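Local coordinates for protein Steely1 (Dictyostelium discoideum, PDB 2H84) that is probably a hybrid polyketide synthase that makes acylpyrones in vitro, represented here by its C-terminal type III domain of the chalcone synthase family, at residues D97-A102 / D208-Y213; G20-G25 / C103-K108; D132-L137 / R149-L154. All coordinates share one frame; numbering follows the deposited sequence.

Interaction 1 of 3, residues D97-A102 / D208-Y213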
ATOM      1  N   ASP A  97     -11.080 -15.056   2.248  1.00 16.32           N
ATOM      2  CA  ASP A  97     -12.394 -15.356   2.806  1.00 17.60           C
ATOM      3  C   ASP A  97     -12.760 -14.399   3.932  1.00 18.38           C
ATOM      4  O   ASP A  97     -13.890 -13.915   3.998  1.00 20.58           O
ATOM      5  CB  ASP A  97     -12.453 -16.787   3.341  1.00 19.40           C
ATOM      6  CG  ASP A  97     -12.443 -17.821   2.242  1.00 22.56           C
ATOM      7  OD1 ASP A  97     -12.510 -19.031   2.549  1.00 22.51           O
ATOM      8  OD2 ASP A  97     -12.370 -17.433   1.060  1.00 24.47           O
ATOM      9  N   LEU A  98     -11.807 -14.133   4.820  1.00 18.19           N
ATOM     10  CA  LEU A  98     -12.049 -13.243   5.942  1.00 17.18           C
ATOM     11  C   LEU A  98     -12.429 -11.844   5.476  1.00 17.10           C
ATOM     12  O   LEU A  98     -13.361 -11.240   5.997  1.00 16.89           O
ATOM     13  CB  LEU A  98     -10.825 -13.189   6.859  1.00 17.02           C
ATOM     14  CG  LEU A  98     -10.671 -14.365   7.803  1.00 17.96           C
ATOM     15  CD1 LEU A  98      -9.602 -14.060   8.820  1.00 18.50           C
ATOM     16  CD2 LEU A  98     -11.978 -14.598   8.529  1.00 19.05           C
ATOM     17  N   ALA A  99     -11.724 -11.334   4.477  1.00 17.88           N
ATOM     18  CA  ALA A  99     -12.019 -10.001   3.959  1.00 19.05           C
ATOM     19  C   ALA A  99     -13.366  -9.949   3.229  1.00 18.88           C
ATOM     20  O   ALA A  99     -14.072  -8.952   3.287  1.00 20.01           O
ATOM     21  CB  ALA A  99     -10.902  -9.542   3.022  1.00 19.30           C
ATOM     22  N   GLN A 100     -13.699 -11.032   2.539  1.00 18.36           N
ATOM     23  CA  GLN A 100     -14.943 -11.130   1.806  1.00 19.42           C
ATOM     24  C   GLN A 100     -16.085 -11.088   2.816  1.00 20.39           C
ATOM     25  O   GLN A 100     -17.104 -10.438   2.623  1.00 21.53           O
ATOM     26  CB  GLN A 100     -14.981 -12.438   1.000  1.00 19.54           C
ATOM     27  CG  GLN A 100     -16.158 -12.489  -0.003  1.00 19.41           C
ATOM     28  CD  GLN A 100     -16.282 -13.825  -0.702  1.00 19.85           C
ATOM     29  OE1 GLN A 100     -17.222 -14.049  -1.479  1.00 20.18           O
ATOM     30  NE2 GLN A 100     -15.332 -14.704  -0.432  1.00 19.84           N
ATOM     31  N   GLN A 101     -15.884 -11.807   3.907  1.00 21.06           N
ATOM     32  CA  GLN A 101     -16.848 -11.912   4.978  1.00 21.49           C
ATOM     33  C   GLN A 101     -17.136 -10.531   5.570  1.00 20.09           C
ATOM     34  O   GLN A 101     -18.279 -10.111   5.703  1.00 21.22           O
ATOM     35  CB  GLN A 101     -16.322 -12.879   6.044  1.00 26.21           C
ATOM     36  CG  GLN A 101     -17.462 -13.380   6.911  1.00 36.19           C
ATOM     37  CD  GLN A 101     -17.051 -14.487   7.797  1.00 42.70           C
ATOM     38  OE1 GLN A 101     -17.047 -14.389   9.057  1.00 46.13           O
ATOM     39  NE2 GLN A 101     -16.729 -15.572   7.159  1.00 45.52           N
ATOM     40  N   ALA A 102     -16.077  -9.816   5.904  1.00 18.53           N
ATOM     41  CA  ALA A 102     -16.216  -8.488   6.476  1.00 17.05           C
ATOM     42  C   ALA A 102     -16.928  -7.571   5.482  1.00 16.51           C
ATOM     43  O   ALA A 102     -17.958  -6.968   5.802  1.00 16.13           O
ATOM     44  CB  ALA A 102     -14.836  -7.925   6.851  1.00 16.13           C
ATOM     45  N   ASP A 208      -5.948 -12.234  15.047  1.00  8.63           N
ATOM     46  CA  ASP A 208      -6.302 -12.038  13.639  1.00  8.21           C
ATOM     47  C   ASP A 208      -7.738 -11.585  13.449  1.00  7.50           C
ATOM     48  O   ASP A 208      -8.623 -11.950  14.221  1.00  7.95           O
ATOM     49  CB  ASP A 208      -6.099 -13.333  12.857  1.00  7.86           C
ATOM     50  CG  ASP A 208      -4.871 -14.075  13.285  1.00  7.79           C
ATOM     51  OD1 ASP A 208      -3.817 -13.427  13.450  1.00  9.52           O
ATOM     52  OD2 ASP A 208      -4.971 -15.303  13.449  1.00  5.84           O
ATOM     53  N   GLY A 209      -7.971 -10.804  12.402  1.00  6.56           N
ATOM     54  CA  GLY A 209      -9.314 -10.326  12.148  1.00  6.88           C
ATOM     55  C   GLY A 209      -9.404  -9.463  10.907  1.00  8.10           C
ATOM     56  O   GLY A 209      -8.385  -9.090  10.311  1.00  8.18           O
ATOM     57  N   SER A 210     -10.635  -9.143  10.520  1.00  8.48           N
ATOM     58  CA  SER A 210     -10.894  -8.333   9.344  1.00  8.23           C
ATOM     59  C   SER A 210     -12.086  -7.447   9.624  1.00  8.78           C
ATOM     60  O   SER A 210     -13.090  -7.902  10.167  1.00  8.86           O
ATOM     61  CB  SER A 210     -11.210  -9.231   8.146  1.00  9.53           C
ATOM     62  OG  SER A 210     -11.396  -8.475   6.958  1.00 10.57           O
ATOM     63  N   ALA A 211     -11.975  -6.181   9.239  1.00  9.96           N
ATOM     64  CA  ALA A 211     -13.047  -5.214   9.440  1.00  9.29           C
ATOM     65  C   ALA A 211     -13.202  -4.365   8.192  1.00  9.08           C
ATOM     66  O   ALA A 211     -12.212  -3.924   7.613  1.00  9.31           O
ATOM     67  CB  ALA A 211     -12.721  -4.327  10.625  1.00  9.09           C
ATOM     68  N   ALA A 212     -14.440  -4.142   7.767  1.00  9.18           N
ATOM     69  CA  ALA A 212     -14.679  -3.321   6.586  1.00 10.23           C
ATOM     70  C   ALA A 212     -15.730  -2.250   6.866  1.00 11.20           C
ATOM     71  O   ALA A 212     -16.560  -2.401   7.766  1.00 11.80           O
ATOM     72  CB  ALA A 212     -15.115  -4.195   5.417  1.00  8.71           C
ATOM     73  N   TYR A 213     -15.684  -1.159   6.107  1.00 10.94           N
ATOM     74  CA  TYR A 213     -16.660  -0.094   6.276  1.00 12.03           C
ATOM     75  C   TYR A 213     -16.902   0.671   4.966  1.00 12.33           C
ATOM     76  O   TYR A 213     -16.043   0.703   4.091  1.00 12.32           O
ATOM     77  CB  TYR A 213     -16.207   0.853   7.402  1.00 11.36           C
ATOM     78  CG  TYR A 213     -14.892   1.547   7.150  1.00 12.11           C
ATOM     79  CD1 TYR A 213     -14.845   2.766   6.471  1.00 12.24           C
ATOM     80  CD2 TYR A 213     -13.687   0.975   7.562  1.00 12.07           C
ATOM     81  CE1 TYR A 213     -13.630   3.400   6.204  1.00 12.88           C
ATOM     82  CE2 TYR A 213     -12.469   1.601   7.298  1.00 13.64           C
ATOM     83  CZ  TYR A 213     -12.448   2.813   6.617  1.00 13.07           C
ATOM     84  OH  TYR A 213     -11.250   3.430   6.346  1.00 14.41           O
TER
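S210 turns toward the helix, where it meets L98, A99 and A102. Its OG lies anti to the backbone N (chi1 -177°). This puts the hydroxyl over the helix backbone, with OG 3.4 Å from A99 CA. On the next turn, A102 CB comes down beside the same hydroxyl, 3.5 Å from S210 OG. L98 meets the serine through its carbonyl and its CB: S210 CB sits 3.6 Å from L98 O and 4.2 Å from L98 CB.

One step along the strand face, A212 points back at A102. The two methyls meet, A102 CB to A212 CB, at 4.0 Å, and A212 CB also touches the carbonyl carbon of A102. S210 and A212 therefore share the strand face turned to the helix. A211 and Y213 point the other way and touch helix 335-345. Helix 97-102 runs at 35° to strand 209-213, and their axes come within 7.1 Å. This is helix-on-sheet packing within the layered thiolase fold. A99 also touches T184 of the neighbouring strand, so the helix spans more than one strand.

Apart from L98, the touching residues are alanines and one serine, and part of the contact is made by the helix backbone itself. The two segments share no hydrogen bond, so they are held by close van der Waals fit, which small residues make possible.

Interaction 2 of 3, residues G20-G25 / C103-K108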
ATOM      1  N   GLY A  20     -18.594  -3.677   9.238  1.00 17.68           N
ATOM      2  CA  GLY A  20     -18.783  -5.103   9.387  1.00 15.88           C
ATOM      3  C   GLY A  20     -17.468  -5.722   9.789  1.00 14.83           C
ATOM      4  O   GLY A  20     -16.406  -5.284   9.341  1.00 15.24           O
ATOM      5  N   ILE A  21     -17.529  -6.732  10.642  1.00 13.34           N
ATOM      6  CA  ILE A  21     -16.319  -7.402  11.075  1.00 12.86           C
ATOM      7  C   ILE A  21     -16.377  -8.870  10.702  1.00 12.89           C
ATOM      8  O   ILE A  21     -17.404  -9.374  10.261  1.00 12.04           O
ATOM      9  CB  ILE A  21     -16.124  -7.300  12.593  1.00 12.91           C
ATOM     10  CG1 ILE A  21     -17.332  -7.891  13.314  1.00 12.33           C
ATOM     11  CG2 ILE A  21     -15.944  -5.855  12.997  1.00 13.61           C
ATOM     12  CD1 ILE A  21     -17.073  -8.204  14.766  1.00 12.43           C
ATOM     13  N   SER A  22     -15.261  -9.555  10.895  1.00 14.43           N
ATOM     14  CA  SER A  22     -15.164 -10.974  10.590  1.00 15.58           C
ATOM     15  C   SER A  22     -13.916 -11.528  11.257  1.00 15.37           C
ATOM     16  O   SER A  22     -12.846 -10.942  11.153  1.00 16.72           O
ATOM     17  CB  SER A  22     -15.086 -11.177   9.077  1.00 15.75           C
ATOM     18  OG  SER A  22     -14.852 -12.535   8.769  1.00 17.07           O
ATOM     19  N   VAL A  23     -14.048 -12.648  11.955  1.00 14.49           N
ATOM     20  CA  VAL A  23     -12.894 -13.227  12.626  1.00 14.85           C
ATOM     21  C   VAL A  23     -12.804 -14.723  12.394  1.00 15.23           C
ATOM     22  O   VAL A  23     -13.806 -15.382  12.132  1.00 17.28           O
ATOM     23  CB  VAL A  23     -12.931 -12.960  14.160  1.00 14.25           C
ATOM     24  CG1 VAL A  23     -12.759 -11.492  14.426  1.00 13.87           C
ATOM     25  CG2 VAL A  23     -14.241 -13.460  14.756  1.00 12.41           C
ATOM     26  N   PRO A  24     -11.595 -15.279  12.482  1.00 14.41           N
ATOM     27  CA  PRO A  24     -11.410 -16.711  12.279  1.00 14.87           C
ATOM     28  C   PRO A  24     -11.849 -17.531  13.482  1.00 15.69           C
ATOM     29  O   PRO A  24     -11.454 -17.248  14.611  1.00 15.38           O
ATOM     30  CB  PRO A  24      -9.920 -16.826  12.014  1.00 14.49           C
ATOM     31  CG  PRO A  24      -9.361 -15.735  12.812  1.00 15.02           C
ATOM     32  CD  PRO A  24     -10.304 -14.594  12.617  1.00 14.33           C
ATOM     33  N   GLY A  25     -12.686 -18.535  13.220  1.00 16.95           N
ATOM     34  CA  GLY A  25     -13.168 -19.432  14.255  1.00 17.23           C
ATOM     35  C   GLY A  25     -13.861 -18.824  15.457  1.00 18.70           C
ATOM     36  O   GLY A  25     -14.419 -17.721  15.391  1.00 18.06           O
ATOM     37  N   CYS A 103     -16.381  -7.484   4.270  1.00 16.13           N
ATOM     38  CA  CYS A 103     -16.949  -6.646   3.208  1.00 14.66           C
ATOM     39  C   CYS A 103     -18.430  -6.923   2.996  1.00 13.58           C
ATOM     40  O   CYS A 103     -19.236  -6.005   2.894  1.00 13.44           O
ATOM     41  CB  CYS A 103     -16.221  -6.883   1.891  1.00 13.87           C
ATOM     42  SG  CYS A 103     -14.655  -6.078   1.775  1.00 10.95           S
ATOM     43  N   LEU A 104     -18.776  -8.201   2.924  1.00 11.91           N
ATOM     44  CA  LEU A 104     -20.151  -8.605   2.733  1.00 10.16           C
ATOM     45  C   LEU A 104     -20.984  -7.981   3.849  1.00 11.63           C
ATOM     46  O   LEU A 104     -21.935  -7.252   3.593  1.00 11.83           O
ATOM     47  CB  LEU A 104     -20.230 -10.133   2.767  1.00  6.32           C
ATOM     48  CG  LEU A 104     -20.873 -10.837   1.574  1.00  4.43           C
ATOM     49  CD1 LEU A 104     -20.692 -10.017   0.305  1.00  3.82           C
ATOM     50  CD2 LEU A 104     -20.269 -12.224   1.428  1.00  1.00           C
ATOM     51  N   ARG A 105     -20.596  -8.241   5.091  1.00 13.85           N
ATOM     52  CA  ARG A 105     -21.306  -7.707   6.244  1.00 16.92           C
ATOM     53  C   ARG A 105     -21.356  -6.193   6.297  1.00 18.87           C
ATOM     54  O   ARG A 105     -22.353  -5.616   6.735  1.00 19.18           O
ATOM     55  CB  ARG A 105     -20.669  -8.225   7.521  1.00 18.86           C
ATOM     56  CG  ARG A 105     -20.999  -9.664   7.798  1.00 21.76           C
ATOM     57  CD  ARG A 105     -19.963 -10.278   8.681  1.00 24.35           C
ATOM     58  NE  ARG A 105     -20.546 -11.342   9.478  1.00 26.89           N
ATOM     59  CZ  ARG A 105     -19.864 -12.393   9.909  1.00 27.74           C
ATOM     60  NH1 ARG A 105     -18.582 -12.517   9.605  1.00 28.10           N
ATOM     61  NH2 ARG A 105     -20.450 -13.309  10.663  1.00 29.09           N
ATOM     62  N   ALA A 106     -20.272  -5.551   5.868  1.00 20.86           N
ATOM     63  CA  ALA A 106     -20.193  -4.095   5.864  1.00 22.14           C
ATOM     64  C   ALA A 106     -21.083  -3.547   4.763  1.00 23.41           C
ATOM     65  O   ALA A 106     -21.561  -2.422   4.845  1.00 25.36           O
ATOM     66  CB  ALA A 106     -18.760  -3.642   5.648  1.00 20.18           C
ATOM     67  N   LEU A 107     -21.306  -4.351   3.732  1.00 23.56           N
ATOM     68  CA  LEU A 107     -22.141  -3.933   2.622  1.00 23.51           C
ATOM     69  C   LEU A 107     -23.608  -3.954   3.010  1.00 24.16           C
ATOM     70  O   LEU A 107     -24.348  -3.031   2.699  1.00 24.38           O
ATOM     71  CB  LEU A 107     -21.910  -4.839   1.413  1.00 22.81           C
ATOM     72  CG  LEU A 107     -20.664  -4.531   0.575  1.00 21.96           C
ATOM     73  CD1 LEU A 107     -20.395  -5.672  -0.412  1.00 20.32           C
ATOM     74  CD2 LEU A 107     -20.863  -3.217  -0.156  1.00 18.45           C
ATOM     75  N   LYS A 108     -24.039  -5.003   3.692  1.00 24.92           N
ATOM     76  CA  LYS A 108     -25.429  -5.071   4.097  1.00 26.27           C
ATOM     77  C   LYS A 108     -25.695  -4.014   5.164  1.00 25.90           C
ATOM     78  O   LYS A 108     -26.742  -3.366   5.178  1.00 26.39           O
ATOM     79  CB  LYS A 108     -25.749  -6.468   4.621  1.00 26.81           C
ATOM     80  CG  LYS A 108     -26.333  -6.503   6.008  1.00 28.37           C
ATOM     81  CD  LYS A 108     -26.739  -7.906   6.315  1.00 31.55           C
ATOM     82  CE  LYS A 108     -28.165  -8.005   6.785  1.00 34.37           C
ATOM     83  NZ  LYS A 108     -28.383  -7.531   8.154  1.00 36.91           N
TER
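G20 and A106 bring strand and helix together by close backbone packing. Their CA atoms are 3.9 Å apart. A side chain on G20 would point at the helix and run into the backbone of R105 and A106, so glycine suits this place. A106 CB rests 3.6 Å from G20 N. R105 adds its CB against the same glycine, 4.1 Å from G20 CA. A106 also touches A212 on the next strand.

This is where helix 84-110 crosses strand 15-22 in the N-terminal half of the thiolase fold. The strand sits within the large mixed sheet, antiparallel to strand 209-216, and G20 is hydrogen-bonded to A212 through the backbone. Strand 20-22 and helix 103-108 run nearly antiparallel, at 158°, and their axes approach to 6.2 Å. I21 points away from the helix, to the face of the sheet where it touches F339 and D342 of helix 335-345.

The remaining contacts are those of the R105 side chain, which is exposed. Its chain is extended from CG to NE and reaches by way of I21 O to S22. R105 CD touches I21 O on the way. At the tip, R105 NH1 lies 3.8 Å from S22 CB. The serine hydroxyl is anti to its backbone N (chi1 174°), and S22 OG lies in the guanidinium plane, at its edge, also 3.8 Å from R105 NH1. The polar bonds of both side chains run to Q101, one helical turn before R105: its OE1 makes weak hydrogen bonds to R105 NH1 and S22 OG. S22 OG has a further weak bond to L98 O.

Interaction 3 of 3, residues D132-L137 / R149-L154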
ATOM      1  N   ASP A 132      -3.448  -7.930  -5.145  1.00  9.53           N
ATOM      2  CA  ASP A 132      -3.863  -7.602  -3.785  1.00  9.25           C
ATOM      3  C   ASP A 132      -5.305  -7.978  -3.463  1.00  9.13           C
ATOM      4  O   ASP A 132      -6.094  -8.253  -4.357  1.00  9.70           O
ATOM      5  CB  ASP A 132      -3.672  -6.115  -3.540  1.00  9.72           C
ATOM      6  CG  ASP A 132      -3.589  -5.778  -2.073  1.00  8.82           C
ATOM      7  OD1 ASP A 132      -3.599  -4.578  -1.754  1.00 11.65           O
ATOM      8  OD2 ASP A 132      -3.506  -6.700  -1.239  1.00  7.43           O
ATOM      9  N   VAL A 133      -5.644  -7.972  -2.178  1.00  8.38           N
ATOM     10  CA  VAL A 133      -6.988  -8.320  -1.730  1.00  7.42           C
ATOM     11  C   VAL A 133      -8.112  -7.526  -2.399  1.00  9.88           C
ATOM     12  O   VAL A 133      -9.151  -8.088  -2.733  1.00 10.16           O
ATOM     13  CB  VAL A 133      -7.116  -8.147  -0.213  1.00  4.93           C
ATOM     14  CG1 VAL A 133      -8.456  -8.657   0.264  1.00  1.09           C
ATOM     15  CG2 VAL A 133      -5.999  -8.893   0.480  1.00  6.50           C
ATOM     16  N   ASN A 134      -7.923  -6.225  -2.597  1.00 11.26           N
ATOM     17  CA  ASN A 134      -8.981  -5.437  -3.217  1.00 11.78           C
ATOM     18  C   ASN A 134      -9.352  -5.916  -4.614  1.00 12.96           C
ATOM     19  O   ASN A 134     -10.509  -5.792  -5.011  1.00 14.26           O
ATOM     20  CB  ASN A 134      -8.617  -3.946  -3.262  1.00 11.80           C
ATOM     21  CG  ASN A 134      -7.283  -3.679  -3.920  1.00 11.67           C
ATOM     22  OD1 ASN A 134      -6.277  -3.583  -3.278  1.00 12.13           O
ATOM     23  ND2 ASN A 134      -7.284  -3.558  -5.200  1.00 10.54           N
ATOM     24  N   PHE A 135      -8.386  -6.450  -5.365  1.00 12.69           N
ATOM     25  CA  PHE A 135      -8.665  -6.943  -6.718  1.00 11.88           C
ATOM     26  C   PHE A 135      -9.456  -8.245  -6.650  1.00 11.73           C
ATOM     27  O   PHE A 135     -10.462  -8.423  -7.348  1.00 10.96           O
ATOM     28  CB  PHE A 135      -7.370  -7.199  -7.487  1.00 10.75           C
ATOM     29  CG  PHE A 135      -7.587  -7.792  -8.862  1.00 10.73           C
ATOM     30  CD1 PHE A 135      -7.729  -6.967  -9.979  1.00 10.14           C
ATOM     31  CD2 PHE A 135      -7.668  -9.170  -9.037  1.00  9.64           C
ATOM     32  CE1 PHE A 135      -7.958  -7.496 -11.233  1.00  7.68           C
ATOM     33  CE2 PHE A 135      -7.896  -9.702 -10.291  1.00  8.15           C
ATOM     34  CZ  PHE A 135      -8.036  -8.859 -11.390  1.00  7.79           C
ATOM     35  N   LYS A 136      -8.973  -9.156  -5.811  1.00 12.19           N
ATOM     36  CA  LYS A 136      -9.612 -10.449  -5.617  1.00 13.28           C
ATOM     37  C   LYS A 136     -11.083 -10.327  -5.215  1.00 14.12           C
ATOM     38  O   LYS A 136     -11.897 -11.194  -5.550  1.00 12.62           O
ATOM     39  CB  LYS A 136      -8.863 -11.239  -4.548  1.00 12.61           C
ATOM     40  CG  LYS A 136      -7.694 -12.039  -5.074  1.00 15.61           C
ATOM     41  CD  LYS A 136      -6.873 -12.649  -3.943  1.00 16.65           C
ATOM     42  CE  LYS A 136      -6.187 -13.933  -4.395  1.00 16.49           C
ATOM     43  NZ  LYS A 136      -5.506 -13.754  -5.715  1.00 13.06           N
ATOM     44  N   LEU A 137     -11.404  -9.246  -4.501  1.00 14.89           N
ATOM     45  CA  LEU A 137     -12.759  -8.996  -4.019  1.00 15.42           C
ATOM     46  C   LEU A 137     -13.702  -8.491  -5.097  1.00 15.98           C
ATOM     47  O   LEU A 137     -14.906  -8.743  -5.031  1.00 17.11           O
ATOM     48  CB  LEU A 137     -12.739  -8.011  -2.839  1.00 15.33           C
ATOM     49  CG  LEU A 137     -12.248  -8.552  -1.488  1.00 15.56           C
ATOM     50  CD1 LEU A 137     -11.952  -7.401  -0.537  1.00 13.13           C
ATOM     51  CD2 LEU A 137     -13.291  -9.489  -0.899  1.00 16.06           C
ATOM     52  N   ARG A 149      -9.312   0.789  -7.548  1.00 11.81           N
ATOM     53  CA  ARG A 149      -8.544   0.071  -6.530  1.00 11.68           C
ATOM     54  C   ARG A 149      -7.466   0.904  -5.830  1.00 11.77           C
ATOM     55  O   ARG A 149      -6.809   1.746  -6.444  1.00 11.87           O
ATOM     56  CB  ARG A 149      -7.866  -1.169  -7.120  1.00 11.11           C
ATOM     57  CG  ARG A 149      -8.555  -1.800  -8.308  1.00 11.63           C
ATOM     58  CD  ARG A 149      -8.205  -3.286  -8.435  1.00 12.32           C
ATOM     59  NE  ARG A 149      -6.817  -3.625  -8.098  1.00 13.70           N
ATOM     60  CZ  ARG A 149      -5.747  -3.255  -8.797  1.00 14.91           C
ATOM     61  NH1 ARG A 149      -5.875  -2.513  -9.895  1.00 17.84           N
ATOM     62  NH2 ARG A 149      -4.541  -3.646  -8.405  1.00 13.61           N
ATOM     63  N   VAL A 150      -7.292   0.637  -4.537  1.00 10.69           N
ATOM     64  CA  VAL A 150      -6.304   1.310  -3.698  1.00  8.29           C
ATOM     65  C   VAL A 150      -5.713   0.290  -2.724  1.00  8.06           C
ATOM     66  O   VAL A 150      -6.444  -0.271  -1.914  1.00  8.06           O
ATOM     67  CB  VAL A 150      -6.948   2.442  -2.873  1.00  5.81           C
ATOM     68  CG1 VAL A 150      -5.899   3.129  -2.031  1.00  5.09           C
ATOM     69  CG2 VAL A 150      -7.608   3.432  -3.788  1.00  6.32           C
ATOM     70  N   SER A 151      -4.406   0.039  -2.801  1.00  7.96           N
ATOM     71  CA  SER A 151      -3.761  -0.916  -1.885  1.00  7.97           C
ATOM     72  C   SER A 151      -2.943  -0.231  -0.781  1.00  7.95           C
ATOM     73  O   SER A 151      -1.766   0.039  -0.973  1.00  9.99           O
ATOM     74  CB  SER A 151      -2.830  -1.861  -2.653  1.00  7.09           C
ATOM     75  OG  SER A 151      -3.539  -2.751  -3.502  1.00  8.55           O
ATOM     76  N   LEU A 152      -3.560   0.056   0.362  1.00  8.13           N
ATOM     77  CA  LEU A 152      -2.850   0.683   1.481  1.00  8.87           C
ATOM     78  C   LEU A 152      -2.166  -0.406   2.312  1.00 11.08           C
ATOM     79  O   LEU A 152      -2.718  -0.856   3.321  1.00 11.71           O
ATOM     80  CB  LEU A 152      -3.809   1.432   2.415  1.00  7.48           C
ATOM     81  CG  LEU A 152      -4.023   2.945   2.359  1.00  5.96           C
ATOM     82  CD1 LEU A 152      -4.546   3.399   3.729  1.00  1.51           C
ATOM     83  CD2 LEU A 152      -2.721   3.672   2.023  1.00  5.88           C
ATOM     84  N   ASN A 153      -0.972  -0.828   1.906  1.00 10.90           N
ATOM     85  CA  ASN A 153      -0.277  -1.869   2.643  1.00 10.62           C
ATOM     86  C   ASN A 153       1.070  -1.428   3.227  1.00 12.18           C
ATOM     87  O   ASN A 153       1.715  -0.498   2.735  1.00 13.06           O
ATOM     88  CB  ASN A 153      -0.071  -3.069   1.728  1.00  8.98           C
ATOM     89  CG  ASN A 153      -1.326  -3.446   0.979  1.00  6.75           C
ATOM     90  OD1 ASN A 153      -2.354  -3.767   1.584  1.00  6.98           O
ATOM     91  ND2 ASN A 153      -1.254  -3.412  -0.352  1.00  6.56           N
ATOM     92  N   LEU A 154       1.486  -2.112   4.286  1.00 12.18           N
ATOM     93  CA  LEU A 154       2.761  -1.841   4.940  1.00 11.28           C
ATOM     94  C   LEU A 154       2.753  -0.620   5.835  1.00 11.36           C
ATOM     95  O   LEU A 154       3.791  -0.016   6.054  1.00 12.45           O
ATOM     96  CB  LEU A 154       3.879  -1.704   3.896  1.00  9.91           C
ATOM     97  CG  LEU A 154       4.039  -2.880   2.915  1.00  9.57           C
ATOM     98  CD1 LEU A 154       5.303  -2.708   2.094  1.00  8.74           C
ATOM     99  CD2 LEU A 154       4.097  -4.188   3.674  1.00  8.22           C
TER
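Within the beta-alpha-beta unit of strand 119-124, helix 133-141 and strand 148-153, D132 at the N-cap position of the helix meets S151 and N153 of the last strand. D132 CG lies anti to its backbone N (chi1 -159°), on the strand side. S151 OG donates to D132 OD1 on its anti lone pair, at 2.5 Å. N153 meets the carboxylate tip to tip, and its ND2 donates to the same D132 OD1 from above the carboxylate plane, at 3.0 Å. The strongest polar partner of N153 ND2 is N153 O of the second subunit, to which it is hydrogen-bonded. An alanine in place of D132 would probably leave the S151 hydroxyl without this acceptor and N153 less firmly held at the dimer interface.

The side chain of N134 crosses that of R149 at about a right angle. R149 NE lies in the F135 ring plane, at the ring edge, and 3.7 Å from F135 CB. F135 CD1 lies over one face of the guanidinium, the two planes 88° apart.

Strand 119-124 lies beside strand 148-153. V133 and L137 touch helix 84-110, while F135 and R149 pack on the second subunit.

All three contacts seat a helix of the N-terminal chalcone synthase domain on one large mixed beta-sheet. Interactions 1 and 2 share helix 84-110 and touch neighbouring strands, their centres about 5 Å apart. Interaction 1 is wholly buried and rests largely on small side chains. Interaction 2 starts from the same kind of tight packing but ends at an exposed arginine. Interaction 3 lies on one of the two outermost strands of the beta-sheet within the chain, about 13 Å from interaction 1 between centres. It is buried too, but polar, with a carboxylate at its centre and the second subunit alongside. L137 of interaction 3 packs on Q100 and C103 of helix 84-110.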